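PDB 1WOH: agmatinase from Deinococcus radiodurans, which probably hydrolyses agmatine to putrescine and urea as a manganese-dependent member of the arginase (ureohydrolase) family. Local coordinates for residues A[23-36]-A[103-117]. Sequence-based numbering, arbitrary orientation.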
loop_
_atom_site.group_PDB
_atom_site.type_symbol
_atom_site.label_atom_id
_atom_site.label_comp_id
_atom_site.label_asym_id
_atom_site.label_seq_id
_atom_site.Cartn_x
_atom_site.Cartn_y
_atom_site.Cartn_z
ATOM N N PRO A 23 5.001 33.231 -12.839
ATOM C CA PRO A 23 6.437 33.431 -13.050
ATOM C C PRO A 23 6.847 34.809 -13.563
ATOM O O PRO A 23 7.787 35.414 -13.046
ATOM C CB PRO A 23 6.793 32.320 -14.031
ATOM C CG PRO A 23 5.909 31.208 -13.574
ATOM C CD PRO A 23 4.579 31.914 -13.355
ATOM N N ASP A 24 6.141 35.306 -14.573
ATOM C CA ASP A 24 6.468 36.605 -15.149
ATOM C C ASP A 24 5.496 37.690 -14.706
ATOM O O ASP A 24 5.389 38.737 -15.347
ATOM C CB ASP A 24 6.463 36.512 -16.674
ATOM C CG ASP A 24 5.062 36.445 -17.244
ATOM O OD1 ASP A 24 4.249 35.641 -16.743
ATOM O OD2 ASP A 24 4.776 37.197 -18.199
ATOM N N GLY A 25 4.790 37.436 -13.609
ATOM C CA GLY A 25 3.835 38.401 -13.099
ATOM C C GLY A 25 4.502 39.572 -12.403
ATOM O O GLY A 25 5.727 39.654 -12.343
ATOM N N ASP A 26 3.694 40.486 -11.876
ATOM C CA ASP A 26 4.222 41.653 -11.184
ATOM C C ASP A 26 4.268 41.419 -9.680
ATOM O O ASP A 26 3.365 41.829 -8.953
ATOM C CB ASP A 26 3.362 42.882 -11.495
ATOM C CG ASP A 26 3.835 44.124 -10.764
ATOM O OD1 ASP A 26 5.043 44.433 -10.830
ATOM O OD2 ASP A 26 2.995 44.795 -10.128
ATOM N N TRP A 27 5.327 40.754 -9.223
ATOM C CA TRP A 27 5.502 40.462 -7.806
ATOM C C TRP A 27 6.972 40.425 -7.406
ATOM O O TRP A 27 7.868 40.356 -8.250
ATOM C CB TRP A 27 4.861 39.116 -7.445
ATOM C CG TRP A 27 5.429 37.963 -8.220
ATOM C CD1 TRP A 27 5.043 37.541 -9.457
ATOM C CD2 TRP A 27 6.544 37.139 -7.844
ATOM N NE1 TRP A 27 5.847 36.509 -9.880
ATOM C CE2 TRP A 27 6.777 36.242 -8.911
ATOM C CE3 TRP A 27 7.367 37.074 -6.713
ATOM C CZ2 TRP A 27 7.804 35.291 -8.881
ATOM C CZ3 TRP A 27 8.389 36.126 -6.682
ATOM C CH2 TRP A 27 8.597 35.249 -7.761
ATOM N N GLN A 28 7.206 40.480 -6.101
ATOM C CA GLN A 28 8.549 40.426 -5.545
ATOM C C GLN A 28 8.467 39.754 -4.182
ATOM O O GLN A 28 7.572 40.050 -3.391
ATOM C CB GLN A 28 9.137 41.833 -5.395
ATOM C CG GLN A 28 9.526 42.498 -6.708
ATOM C CD GLN A 28 10.022 43.923 -6.520
ATOM O OE1 GLN A 28 10.956 44.171 -5.755
ATOM N NE2 GLN A 28 9.399 44.868 -7.220
ATOM N N ALA A 29 9.388 38.835 -3.915
ATOM C CA ALA A 29 9.413 38.138 -2.637
ATOM C C ALA A 29 10.828 37.693 -2.332
ATOM O O ALA A 29 11.652 37.548 -3.238
ATOM C CB ALA A 29 8.481 36.941 -2.672
ATOM N N ASP A 30 11.119 37.481 -1.057
ATOM C CA ASP A 30 12.456 37.050 -0.674
ATOM C C ASP A 30 12.728 35.645 -1.201
ATOM O O ASP A 30 13.815 35.360 -1.703
ATOM C CB ASP A 30 12.609 37.069 0.849
ATOM C CG ASP A 30 12.507 38.471 1.426
ATOM O OD1 ASP A 30 13.095 39.400 0.833
ATOM O OD2 ASP A 30 11.848 38.639 2.474
ATOM N N VAL A 31 11.720 34.786 -1.087
ATOM C CA VAL A 31 11.810 33.390 -1.521
ATOM C C VAL A 31 10.649 33.048 -2.450
ATOM O O VAL A 31 9.504 33.392 -2.166
ATOM C CB VAL A 31 11.741 32.432 -0.304
ATOM C CG1 VAL A 31 11.834 30.973 -0.766
ATOM C CG2 VAL A 31 12.851 32.750 0.669
ATOM N N ALA A 32 10.941 32.358 -3.553
ATOM C CA ALA A 32 9.900 31.970 -4.497
ATOM C C ALA A 32 10.120 30.526 -4.923
ATOM O O ALA A 32 11.222 30.145 -5.307
ATOM C CB ALA A 32 9.914 32.886 -5.726
ATOM N N ALA A 33 9.068 29.727 -4.834
ATOM C CA ALA A 33 9.148 28.322 -5.215
ATOM C C ALA A 33 8.607 28.134 -6.628
ATOM O O ALA A 33 7.655 28.799 -7.030
ATOM C CB ALA A 33 8.341 27.478 -4.234
ATOM N N LEU A 34 9.227 27.227 -7.380
ATOM C CA LEU A 34 8.798 26.923 -8.738
ATOM C C LEU A 34 8.938 25.422 -8.894
ATOM O O LEU A 34 9.997 24.859 -8.589
ATOM C CB LEU A 34 9.685 27.629 -9.773
ATOM C CG LEU A 34 9.341 27.276 -11.230
ATOM C CD1 LEU A 34 8.011 27.901 -11.599
ATOM C CD2 LEU A 34 10.431 27.768 -12.162
ATOM N N GLY A 35 7.875 24.773 -9.357
ATOM C CA GLY A 35 7.922 23.333 -9.520
ATOM C C GLY A 35 8.197 22.892 -10.941
ATOM O O GLY A 35 7.827 23.578 -11.897
ATOM N N VAL A 36 8.852 21.740 -11.070
ATOM C CA VAL A 36 9.187 21.162 -12.365
ATOM C C VAL A 36 8.829 19.675 -12.290
ATOM O O VAL A 36 9.693 18.831 -12.037
ATOM C CB VAL A 36 10.692 21.312 -12.668
ATOM C CG1 VAL A 36 10.972 20.880 -14.104
ATOM C CG2 VAL A 36 11.137 22.761 -12.438
ATOM N N ALA A 103 11.109 29.928 -17.261
ATOM C CA ALA A 103 10.367 30.134 -16.028
ATOM C C ALA A 103 11.322 30.417 -14.873
ATOM O O ALA A 103 11.055 31.279 -14.040
ATOM C CB ALA A 103 9.509 28.911 -15.717
ATOM N N ALA A 104 12.437 29.693 -14.827
ATOM C CA ALA A 104 13.419 29.878 -13.761
ATOM C C ALA A 104 14.012 31.286 -13.831
ATOM O O ALA A 104 14.189 31.935 -12.805
ATOM C CB ALA A 104 14.517 28.831 -13.868
ATOM N N ARG A 105 14.318 31.752 -15.037
ATOM C CA ARG A 105 14.866 33.099 -15.199
ATOM C C ARG A 105 13.886 34.142 -14.682
ATOM O O ARG A 105 14.281 35.092 -13.994
ATOM C CB ARG A 105 15.166 33.407 -16.669
ATOM C CG ARG A 105 16.455 32.820 -17.205
ATOM C CD ARG A 105 17.046 33.746 -18.262
ATOM N NE ARG A 105 18.209 33.168 -18.930
ATOM C CZ ARG A 105 18.139 32.210 -19.847
ATOM N NH1 ARG A 105 16.959 31.726 -20.207
ATOM N NH2 ARG A 105 19.245 31.739 -20.406
ATOM N N GLN A 106 12.613 33.975 -15.026
ATOM C CA GLN A 106 11.578 34.910 -14.599
ATOM C C GLN A 106 11.411 34.909 -13.085
ATOM O O GLN A 106 11.236 35.962 -12.473
ATOM C CB GLN A 106 10.244 34.570 -15.265
ATOM C CG GLN A 106 10.290 34.591 -16.786
ATOM C CD GLN A 106 8.948 34.274 -17.414
ATOM O OE1 GLN A 106 8.259 33.339 -16.998
ATOM N NE2 GLN A 106 8.570 35.047 -18.428
ATOM N N VAL A 107 11.457 33.728 -12.484
ATOM C CA VAL A 107 11.314 33.616 -11.040
ATOM C C VAL A 107 12.539 34.183 -10.329
ATOM O O VAL A 107 12.420 34.897 -9.329
ATOM C CB VAL A 107 11.091 32.144 -10.622
ATOM C CG1 VAL A 107 11.265 31.987 -9.106
ATOM C CG2 VAL A 107 9.696 31.714 -11.041
ATOM N N ARG A 108 13.719 33.882 -10.855
ATOM C CA ARG A 108 14.948 34.383 -10.256
ATOM C C ARG A 108 14.960 35.912 -10.191
ATOM O O ARG A 108 15.387 36.500 -9.195
ATOM C CB ARG A 108 16.155 33.893 -11.056
ATOM C CG ARG A 108 17.047 32.943 -10.289
ATOM C CD ARG A 108 18.410 33.564 -10.054
ATOM N NE ARG A 108 19.143 33.720 -11.301
ATOM C CZ ARG A 108 20.294 34.373 -11.425
ATOM N NH1 ARG A 108 20.861 34.943 -10.371
ATOM N NH2 ARG A 108 20.884 34.448 -12.609
ATOM N N GLY A 109 14.477 36.550 -11.251
ATOM C CA GLY A 109 14.467 38.000 -11.298
ATOM C C GLY A 109 13.465 38.691 -10.396
ATOM O O GLY A 109 13.418 39.922 -10.349
ATOM N N ARG A 110 12.663 37.920 -9.673
ATOM C CA ARG A 110 11.663 38.512 -8.797
ATOM C C ARG A 110 11.804 38.086 -7.342
ATOM O O ARG A 110 10.942 38.384 -6.520
ATOM C CB ARG A 110 10.261 38.174 -9.309
ATOM C CG ARG A 110 9.941 38.769 -10.682
ATOM C CD ARG A 110 8.664 38.177 -11.246
ATOM N NE ARG A 110 8.242 38.794 -12.506
ATOM C CZ ARG A 110 8.925 38.740 -13.646
ATOM N NH1 ARG A 110 10.082 38.096 -13.711
ATOM N NH2 ARG A 110 8.444 39.340 -14.731
ATOM N N CYS A 111 12.886 37.389 -7.019
ATOM C CA CYS A 111 13.103 36.965 -5.642
ATOM C C CYS A 111 14.585 36.932 -5.324
ATOM O O CYS A 111 15.425 37.100 -6.206
ATOM C CB CYS A 111 12.491 35.581 -5.394
ATOM S SG CYS A 111 13.379 34.198 -6.164
ATOM N N ARG A 112 14.908 36.722 -4.055
ATOM C CA ARG A 112 16.301 36.656 -3.650
ATOM C C ARG A 112 16.800 35.224 -3.790
ATOM O O ARG A 112 17.828 34.975 -4.416
ATOM C CB ARG A 112 16.460 37.137 -2.207
ATOM C CG ARG A 112 17.889 37.082 -1.687
ATOM C CD ARG A 112 18.177 38.261 -0.770
ATOM N NE ARG A 112 17.115 38.464 0.213
ATOM C CZ ARG A 112 17.106 39.439 1.115
ATOM N NH1 ARG A 112 18.106 40.309 1.164
ATOM N NH2 ARG A 112 16.096 39.546 1.968
ATOM N N VAL A 113 16.061 34.285 -3.215
ATOM C CA VAL A 113 16.441 32.884 -3.285
ATOM C C VAL A 113 15.325 32.044 -3.882
ATOM O O VAL A 113 14.259 31.884 -3.284
ATOM C CB VAL A 113 16.775 32.307 -1.898
ATOM C CG1 VAL A 113 17.274 30.868 -2.051
ATOM C CG2 VAL A 113 17.822 33.170 -1.202
ATOM N N PRO A 114 15.546 31.513 -5.092
ATOM C CA PRO A 114 14.510 30.686 -5.711
ATOM C C PRO A 114 14.671 29.242 -5.246
ATOM O O PRO A 114 15.790 28.766 -5.072
ATOM C CB PRO A 114 14.790 30.849 -7.196
ATOM C CG PRO A 114 16.289 30.941 -7.220
ATOM C CD PRO A 114 16.591 31.870 -6.069
ATOM N N VAL A 115 13.550 28.567 -5.026
ATOM C CA VAL A 115 13.546 27.170 -4.608
ATOM C C VAL A 115 12.855 26.369 -5.698
ATOM O O VAL A 115 11.680 26.596 -6.001
ATOM C CB VAL A 115 12.798 26.992 -3.284
ATOM C CG1 VAL A 115 12.697 25.516 -2.936
ATOM C CG2 VAL A 115 13.530 27.753 -2.185
ATOM N N PHE A 116 13.599 25.438 -6.286
ATOM C CA PHE A 116 13.090 24.609 -7.373
ATOM C C PHE A 116 12.772 23.202 -6.900
ATOM O O PHE A 116 13.643 22.503 -6.387
ATOM C CB PHE A 116 14.126 24.548 -8.498
ATOM C CG PHE A 116 14.528 25.900 -9.017
ATOM C CD1 PHE A 116 15.853 26.323 -8.944
ATOM C CD2 PHE A 116 13.577 26.762 -9.552
ATOM C CE1 PHE A 116 16.219 27.587 -9.396
ATOM C CE2 PHE A 116 13.938 28.025 -10.003
ATOM C CZ PHE A 116 15.260 28.436 -9.924
ATOM N N LEU A 117 11.531 22.787 -7.113
ATOM C CA LEU A 117 11.077 21.466 -6.702
ATOM C C LEU A 117 10.973 20.516 -7.899
ATOM O O LEU A 117 10.129 20.705 -8.773
ATOM C CB LEU A 117 9.706 21.590 -6.022
ATOM C CG LEU A 117 9.610 22.682 -4.947
ATOM C CD1 LEU A 117 8.178 22.820 -4.470
ATOM C CD2 LEU A 117 10.526 22.345 -3.786
#
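Asp30 O takes two backbone donors, Val113 N at 2.9 Å, nearly straight, and Arg112 N, which comes in from above the carbonyl plane. From this corner strand 31-36 runs parallel to strand 114-117 in the central sheet of the arginase-type alpha/beta fold; strand 80-85 flanks 31-36 on its other edge. After a weak bond from Ala32 N to Val113 O (3.4 Å), the pairing is sound: Val115 N to Ala32 O, Leu34 N to Val115 O, Leu117 N to Leu34 O and Val36 N to Leu117 O. Helix 103-108 packs on the face carrying Ala32 and Leu34: Val107 CG1 meets Ala32 CB at 3.7 Å, and Leu34 CD2 rests on Ala103 CB. Leu34 CB also sits at the edge of the Phe116 ring. On the opposite face Val31 CG1 touches Val115 CG2 at 3.9 Å, beside helix 284-302.

Beyond the sheet, Arg110 fastens the loop 23-28. With CG anti to the carbonyl carbon (chi1 -64°) and the chain extended to NE, it crosses the Trp27 indole at about a right angle and carries NE to Gly25 O, 2.7 Å away and in both the guanidinium and carbonyl planes (N-H...O 161°). CB stands over the six-membered ring, 3.7 Å from its centroid and 9° off the normal, in a CH-pi contact, while the indole NE1 hydrogen-bonds to Gln22 O. Arg110 NH1 turns back to Gln106 O (2.7 Å), a bent bond that helps hold the guanidinium against the last turn of the helix. A leucine in place of Arg110 would probably leave Gly25 O and Gln106 O without their guanidinium donors and the turn at Gly25 less firmly held. Pro23 O lies over one guanidinium face.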